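Long-range contacts in 3,6-diketocamphane 1,6-monooxygenase (Pseudomonas putida, PDB 4UWM), which catalyses the FMNH2- and oxygen-dependent Baeyer-Villiger oxidation of a diketocamphane to a lactone, a step in the breakdown of (-)-camphor: residues 72-78 with 102-108; 155-159 with 169-173. All coordinates share one frame; numbering follows the deposited sequence. Where two conformers were deposited one is given.

Interaction 1. Residues 72-78 with 102-108; sequences KFAPMAH and RYFLGIG. With FMN (flavin mononucleotide), chain C.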
loop_
_atom_site.group_PDB
_atom_site.type_symbol
_atom_site.label_atom_id
_atom_site.label_comp_id
_atom_site.label_asym_id
_atom_site.label_seq_id
_atom_site.Cartn_x
_atom_site.Cartn_y
_atom_site.Cartn_z
ATOM N N LYS A 72 16.115 -1.599 7.370
ATOM C CA LYS A 72 15.332 -2.597 6.659
ATOM C C LYS A 72 13.898 -2.618 7.222
ATOM O O LYS A 72 13.698 -2.464 8.427
ATOM C CB LYS A 72 15.950 -3.988 6.832
ATOM C CG LYS A 72 17.405 -4.101 6.376
ATOM C CD LYS A 72 17.857 -5.538 6.563
ATOM C CE LYS A 72 19.366 -5.680 6.556
ATOM N NZ LYS A 72 19.682 -7.129 6.662
ATOM N N PHE A 73 12.914 -2.845 6.356
ATOM C CA PHE A 73 11.503 -2.875 6.792
ATOM C C PHE A 73 10.892 -4.258 6.665
ATOM O O PHE A 73 11.260 -5.003 5.766
ATOM C CB PHE A 73 10.672 -1.909 5.955
ATOM C CG PHE A 73 11.045 -0.477 6.129
ATOM C CD1 PHE A 73 10.503 0.272 7.173
ATOM C CD2 PHE A 73 11.898 0.140 5.231
ATOM C CE1 PHE A 73 10.830 1.608 7.323
ATOM C CE2 PHE A 73 12.225 1.493 5.373
ATOM C CZ PHE A 73 11.700 2.222 6.427
ATOM N N ALA A 74 9.953 -4.592 7.547
ATOM C CA ALA A 74 9.181 -5.811 7.405
ATOM C C ALA A 74 7.770 -5.610 7.901
ATOM O O ALA A 74 7.571 -5.126 9.021
ATOM C CB ALA A 74 9.828 -6.969 8.176
ATOM N N PRO A 75 6.775 -6.024 7.093
ATOM C CA PRO A 75 5.471 -6.230 7.699
ATOM C C PRO A 75 5.583 -7.387 8.681
ATOM O O PRO A 75 6.212 -8.428 8.370
ATOM C CB PRO A 75 4.565 -6.596 6.492
ATOM C CG PRO A 75 5.500 -7.179 5.498
ATOM C CD PRO A 75 6.817 -6.453 5.677
ATOM N N MET A 76 4.999 -7.226 9.860
ATOM C CA MET A 76 5.103 -8.237 10.911
ATOM C C MET A 76 3.780 -8.402 11.650
ATOM O O MET A 76 3.604 -7.896 12.782
ATOM C CB MET A 76 6.234 -7.875 11.887
ATOM C CG MET A 76 6.598 -8.985 12.877
ATOM S SD MET A 76 7.152 -10.475 12.021
ATOM C CE MET A 76 8.634 -9.843 11.216
ATOM N N ALA A 77 2.826 -9.116 11.050
ATOM C CA ALA A 77 2.983 -9.869 9.787
ATOM C C ALA A 77 1.863 -9.559 8.801
ATOM O O ALA A 77 0.737 -9.223 9.204
ATOM C CB ALA A 77 2.938 -11.360 10.112
ATOM N N HIS A 78 2.122 -9.730 7.507
ATOM C CA HIS A 78 0.986 -9.828 6.578
ATOM C C HIS A 78 0.160 -11.056 6.921
ATOM O O HIS A 78 0.706 -12.153 7.099
ATOM C CB HIS A 78 1.471 -9.925 5.125
ATOM C CG HIS A 78 1.890 -8.624 4.527
ATOM N ND1 HIS A 78 1.145 -7.467 4.654
ATOM C CD2 HIS A 78 2.941 -8.311 3.729
ATOM C CE1 HIS A 78 1.747 -6.490 3.982
ATOM N NE2 HIS A 78 2.849 -6.969 3.433
ATOM N N ARG A 102 16.147 -3.817 1.106
ATOM C CA ARG A 102 16.071 -3.479 2.535
ATOM C C ARG A 102 14.703 -3.860 3.042
ATOM O O ARG A 102 13.946 -2.988 3.500
ATOM C CB ARG A 102 16.273 -1.975 2.782
ATOM C CG ARG A 102 17.587 -1.386 2.290
ATOM C CD ARG A 102 17.721 0.081 2.674
ATOM N NE ARG A 102 16.884 1.003 1.907
ATOM C CZ ARG A 102 16.050 1.911 2.431
ATOM N NH1 ARG A 102 15.899 2.048 3.753
ATOM N NH2 ARG A 102 15.391 2.718 1.625
ATOM N N TYR A 103 14.397 -5.158 2.995
ATOM C CA TYR A 103 13.032 -5.625 3.194
ATOM C C TYR A 103 13.091 -7.061 3.634
ATOM O O TYR A 103 13.943 -7.801 3.167
ATOM C CB TYR A 103 12.247 -5.481 1.855
ATOM C CG TYR A 103 10.851 -6.017 1.926
ATOM C CD1 TYR A 103 10.591 -7.361 1.662
ATOM C CD2 TYR A 103 9.783 -5.189 2.280
ATOM C CE1 TYR A 103 9.320 -7.874 1.766
ATOM C CE2 TYR A 103 8.492 -5.693 2.382
ATOM C CZ TYR A 103 8.272 -7.034 2.111
ATOM O OH TYR A 103 7.008 -7.566 2.221
ATOM N N PHE A 104 12.213 -7.463 4.548
ATOM C CA PHE A 104 11.918 -8.878 4.718
ATOM C C PHE A 104 10.454 -9.042 5.057
ATOM O O PHE A 104 9.775 -8.057 5.353
ATOM C CB PHE A 104 12.879 -9.614 5.695
ATOM C CG PHE A 104 12.872 -9.094 7.110
ATOM C CD1 PHE A 104 13.561 -7.929 7.441
ATOM C CD2 PHE A 104 12.205 -9.800 8.120
ATOM C CE1 PHE A 104 13.566 -7.456 8.749
ATOM C CE2 PHE A 104 12.199 -9.323 9.430
ATOM C CZ PHE A 104 12.898 -8.155 9.735
ATOM N N LEU A 105 9.967 -10.276 5.001
ATOM C CA LEU A 105 8.535 -10.545 5.036
ATOM C C LEU A 105 8.091 -11.381 6.227
ATOM O O LEU A 105 8.417 -12.575 6.335
ATOM C CB LEU A 105 8.112 -11.231 3.714
ATOM C CG LEU A 105 6.711 -11.838 3.625
ATOM C CD1 LEU A 105 5.637 -10.744 3.641
ATOM C CD2 LEU A 105 6.604 -12.695 2.348
ATOM N N GLY A 106 7.289 -10.774 7.101
ATOM C CA GLY A 106 6.613 -11.539 8.140
ATOM C C GLY A 106 5.299 -12.065 7.613
ATOM O O GLY A 106 4.536 -11.315 7.000
ATOM N N ILE A 107 5.027 -13.353 7.845
ATOM C CA ILE A 107 3.709 -13.937 7.501
ATOM C C ILE A 107 3.013 -14.496 8.725
ATOM O O ILE A 107 3.672 -14.887 9.674
ATOM C CB ILE A 107 3.828 -15.044 6.428
ATOM C CG1 ILE A 107 4.598 -16.267 6.983
ATOM C CG2 ILE A 107 4.480 -14.484 5.175
ATOM C CD1 ILE A 107 4.512 -17.507 6.100
ATOM N N GLY A 108 1.684 -14.508 8.732
ATOM C CA GLY A 108 0.959 -15.112 9.833
ATOM C C GLY A 108 -0.482 -15.366 9.493
ATOM O O GLY A 108 -0.939 -14.992 8.415
HETATM N N1 FMN C . 1.949 -11.588 15.829
HETATM C C2 FMN C . 2.587 -10.982 14.787
HETATM O O2 FMN C . 2.566 -11.518 13.658
HETATM N N3 FMN C . 3.254 -9.820 14.918
HETATM C C4 FMN C . 3.338 -9.174 16.088
HETATM O O4 FMN C . 3.971 -8.100 16.154
HETATM C C4A FMN C . 2.667 -9.760 17.283
HETATM N N5 FMN C . 2.699 -9.165 18.497
HETATM C C5A FMN C . 2.083 -9.714 19.573
HETATM C C6 FMN C . 2.142 -9.073 20.814
HETATM C C7 FMN C . 1.514 -9.622 21.932
HETATM C C7M FMN C . 1.589 -8.914 23.262
HETATM C C8 FMN C . 0.773 -10.910 21.790
HETATM C C8M FMN C . 0.077 -11.549 22.961
HETATM C C9 FMN C . 0.714 -11.551 20.556
HETATM C C9A FMN C . 1.341 -11.008 19.437
HETATM N N10 FMN C . 1.288 -11.660 18.176
HETATM C C10 FMN C . 1.945 -11.047 17.076
HETATM C "C1'" FMN C . 0.547 -12.925 18.014
HETATM C "C2'" FMN C . 1.461 -14.137 18.113
HETATM O "O2'" FMN C . 2.594 -13.907 17.278
HETATM C "C3'" FMN C . 0.738 -15.402 17.662
HETATM O "O3'" FMN C . 0.170 -16.038 18.815
HETATM C "C4'" FMN C . 1.693 -16.342 16.922
HETATM O "O4'" FMN C . 1.881 -15.894 15.573
HETATM C "C5'" FMN C . 1.236 -17.796 16.925
HETATM O "O5'" FMN C . 1.919 -18.402 18.016
HETATM P P FMN C . 2.026 -19.983 18.238
HETATM O O1P FMN C . 2.179 -20.623 16.894
HETATM O O2P FMN C . 3.266 -20.041 19.079
HETATM O O3P FMN C . 0.746 -20.317 18.952
HETATM O O HOH W 1 4.942 -5.793 2.075
#

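Interaction 2. Residues 155-159 with 169-173; sequences KREPF and GYPEE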
loop_
_atom_site.group_PDB
_atom_site.type_symbol
_atom_site.label_atom_id
_atom_site.label_comp_id
_atom_site.label_asym_id
_atom_site.label_seq_id
_atom_site.Cartn_x
_atom_site.Cartn_y
_atom_site.Cartn_z
ATOM N N LYS A 155 8.917 -16.837 -8.543
ATOM C CA LYS A 155 9.766 -17.593 -9.490
ATOM C C LYS A 155 9.499 -17.267 -10.964
ATOM O O LYS A 155 10.369 -17.444 -11.810
ATOM C CB LYS A 155 9.650 -19.100 -9.231
ATOM C CG LYS A 155 10.504 -19.526 -8.054
ATOM C CD LYS A 155 10.365 -20.998 -7.742
ATOM C CE LYS A 155 11.289 -21.330 -6.586
ATOM N NZ LYS A 155 10.667 -22.334 -5.691
ATOM N N ARG A 156 8.306 -16.777 -11.260
ATOM C CA ARG A 156 7.951 -16.348 -12.614
ATOM C C ARG A 156 8.035 -17.498 -13.650
ATOM O O ARG A 156 8.443 -17.277 -14.788
ATOM C CB ARG A 156 8.786 -15.134 -13.054
ATOM C CG ARG A 156 8.479 -13.890 -12.219
ATOM C CD ARG A 156 9.289 -12.686 -12.651
ATOM N NE ARG A 156 8.760 -12.009 -13.842
ATOM C CZ ARG A 156 9.404 -11.962 -15.010
ATOM N NH1 ARG A 156 10.574 -12.560 -15.144
ATOM N NH2 ARG A 156 8.888 -11.330 -16.040
ATOM N N GLU A 157 7.707 -18.711 -13.216
ATOM C CA GLU A 157 7.562 -19.851 -14.121
ATOM C C GLU A 157 6.071 -20.152 -14.259
ATOM O O GLU A 157 5.348 -20.175 -13.257
ATOM C CB GLU A 157 8.309 -21.092 -13.599
ATOM C CG GLU A 157 9.835 -21.011 -13.662
ATOM C CD GLU A 157 10.430 -21.423 -15.004
ATOM O OE1 GLU A 157 9.798 -21.228 -16.071
ATOM O OE2 GLU A 157 11.560 -21.952 -14.993
ATOM N N PRO A 158 5.601 -20.399 -15.501
ATOM C CA PRO A 158 4.167 -20.620 -15.676
ATOM C C PRO A 158 3.592 -21.761 -14.842
ATOM O O PRO A 158 4.228 -22.790 -14.675
ATOM C CB PRO A 158 4.027 -20.875 -17.190
ATOM C CG PRO A 158 5.218 -20.189 -17.791
ATOM C CD PRO A 158 6.320 -20.390 -16.791
ATOM N N PHE A 159 2.410 -21.528 -14.287
ATOM C CA PHE A 159 1.615 -22.532 -13.588
ATOM C C PHE A 159 0.203 -21.999 -13.476
ATOM O O PHE A 159 -0.051 -20.801 -13.691
ATOM C CB PHE A 159 2.194 -22.842 -12.196
ATOM C CG PHE A 159 1.964 -21.737 -11.180
ATOM C CD1 PHE A 159 2.736 -20.583 -11.205
ATOM C CD2 PHE A 159 0.944 -21.842 -10.229
ATOM C CE1 PHE A 159 2.518 -19.562 -10.278
ATOM C CE2 PHE A 159 0.725 -20.822 -9.303
ATOM C CZ PHE A 159 1.518 -19.685 -9.331
ATOM N N GLY A 169 -2.218 -18.063 -10.624
ATOM C CA GLY A 169 -1.219 -18.627 -11.505
ATOM C C GLY A 169 -0.231 -17.635 -12.061
ATOM O O GLY A 169 -0.199 -16.475 -11.650
ATOM N N TYR A 170 0.618 -18.105 -12.967
ATOM C CA TYR A 170 1.556 -17.218 -13.652
ATOM C C TYR A 170 1.470 -17.535 -15.148
ATOM O O TYR A 170 1.606 -18.697 -15.516
ATOM C CB TYR A 170 2.985 -17.378 -13.126
ATOM C CG TYR A 170 3.901 -16.288 -13.636
ATOM C CD1 TYR A 170 3.954 -15.021 -13.022
ATOM C CD2 TYR A 170 4.661 -16.486 -14.782
ATOM C CE1 TYR A 170 4.781 -14.013 -13.528
ATOM C CE2 TYR A 170 5.466 -15.495 -15.294
ATOM C CZ TYR A 170 5.533 -14.263 -14.678
ATOM O OH TYR A 170 6.366 -13.309 -15.248
ATOM N N PRO A 171 1.214 -16.513 -16.001
ATOM C CA PRO A 171 0.916 -16.781 -17.411
ATOM C C PRO A 171 2.145 -17.014 -18.279
ATOM O O PRO A 171 3.262 -16.622 -17.916
ATOM C CB PRO A 171 0.199 -15.502 -17.867
ATOM C CG PRO A 171 0.796 -14.432 -17.022
ATOM C CD PRO A 171 1.137 -15.067 -15.694
ATOM N N GLU A 172 1.916 -17.670 -19.412
ATOM C CA GLU A 172 2.946 -17.812 -20.428
ATOM C C GLU A 172 3.048 -16.491 -21.173
ATOM O O GLU A 172 2.058 -15.763 -21.296
ATOM C CB GLU A 172 2.601 -18.962 -21.393
ATOM C CG GLU A 172 2.641 -20.347 -20.749
ATOM C CD GLU A 172 2.117 -21.458 -21.646
ATOM O OE1 GLU A 172 1.276 -21.187 -22.528
ATOM O OE2 GLU A 172 2.535 -22.619 -21.455
ATOM N N GLU A 173 4.251 -16.165 -21.647
ATOM C CA GLU A 173 4.436 -14.998 -22.520
ATOM C C GLU A 173 3.575 -15.158 -23.778
ATOM O O GLU A 173 3.373 -16.279 -24.251
ATOM C CB GLU A 173 5.905 -14.854 -22.948
ATOM C CG GLU A 173 6.911 -14.786 -21.819
ATOM C CD GLU A 173 7.074 -13.385 -21.233
ATOM O OE1 GLU A 173 6.392 -12.457 -21.695
ATOM O OE2 GLU A 173 7.897 -13.211 -20.306
HETATM O O HOH W 2 9.406 -11.067 -19.009
#

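Interaction 1. Residues 72-78 with 102-108
F73 and P75 pair with R102, F104 and G106, and H78 with G106 and G108, through five backbone hydrogen bonds between segments running roughly the same way; the register shifts by one residue between F73 and H78, a span including the cis peptide before A77. The M76 CE methyl, from the conformer given here, and A74 both meet the F104 ring: A74 CB stands over the centre of one face, 3.5 Å from the centroid. F104 CG sits between its own N and carbonyl carbon (chi1 61°), which swings the ring up against A74. Y103 crosses P75 at about a right angle, its CE2 3.8 Å from P75 CD. A water 2.7 Å from Y103 OH and 2.8 Å from H78 NE2 lies at the edge of the imidazole, in its plane; H78 ND1 bonds E45. A CB on G106 would collide with P75 O. M76 O accepts FMN N3-H at 2.9 Å and also bonds S44 OG. These are successive strands of a beta-alpha-beta unit in the TIM-type barrel: helix 85-98 connects them and packs on H78, Y103 and L105, helix 57-65 lies against F73 and P75, and strand 198-202 meets M76, L105 and I107.

Interaction 2. Residues 155-159 with 169-173
Y170 and F159 are joined by two backbone hydrogen bonds. Y170 N donates a hydrogen bond to F159 O at 2.9 Å, while F159 N reaches Y170 O at 3.2 Å. Beside them P158 CA makes a CA-H...O contact with the same Y170 O.

One CH-pi contact is made on a face of each ring. R156 CA stands over the centre of one face of Y170, 3.8 Å from the centroid, and P171 CD lies against the opposite face toward the rim. With CG anti to the backbone N (chi1 -169°), the phenol runs alongside R156, the first residue past helix 139-155, which has positive phi. R156 CB and CG lie against Y170 CZ and OH, CB 3.7 Å from CZ. The F159 ring in turn lies with one face on the backbone of G169 and Y170, G169 CA being 3.8 Å from its centroid.

The F159-Y170 pair, hydrogen-bonded and antiparallel, belongs to the two-stranded hairpin of 159-162 and 167-170, an excursion away from the barrel sheet. With alanine in place of Y170, R156 CB and CG would probably lose the ring they rest on, opening a gap toward P171.

In an apolar contact, F159 CE1 touches Y170 CB at 3.6 Å.

Y170 OH lies over a face of the R156 guanidinium, 3.1 Å from R156 NE, at an angle too poor for a hydrogen bond; the guanidinium plane is turned 76° from the ring. Separately, R156 NH2 bonds A186 O and donates to a water, 3.0 Å away, that in turn donates to E173 OE2. On the second subunit, M118 packs on Y170, and Q114 bonds E172 O.

Interaction 1 closes before interaction 2 opens along the chain, and helix 139-155 leads into the second. Their centres are 25 Å apart and their nearest atoms about 12 Å, so they do not touch. The first is buried, its centre about 7 Å from that of the chain, and its M76 and A77 belong to the FMN pocket, with T201 and S44 beside M76. The second is partly buried, about 31 Å from the chain centre and away from the FMN pocket; there the hairpin meets the other subunit of the homodimer. The first thus joins parallel barrel strands at the flavin, the second the loop after helix 139-155 and the start of a hairpin strand to the returning strand.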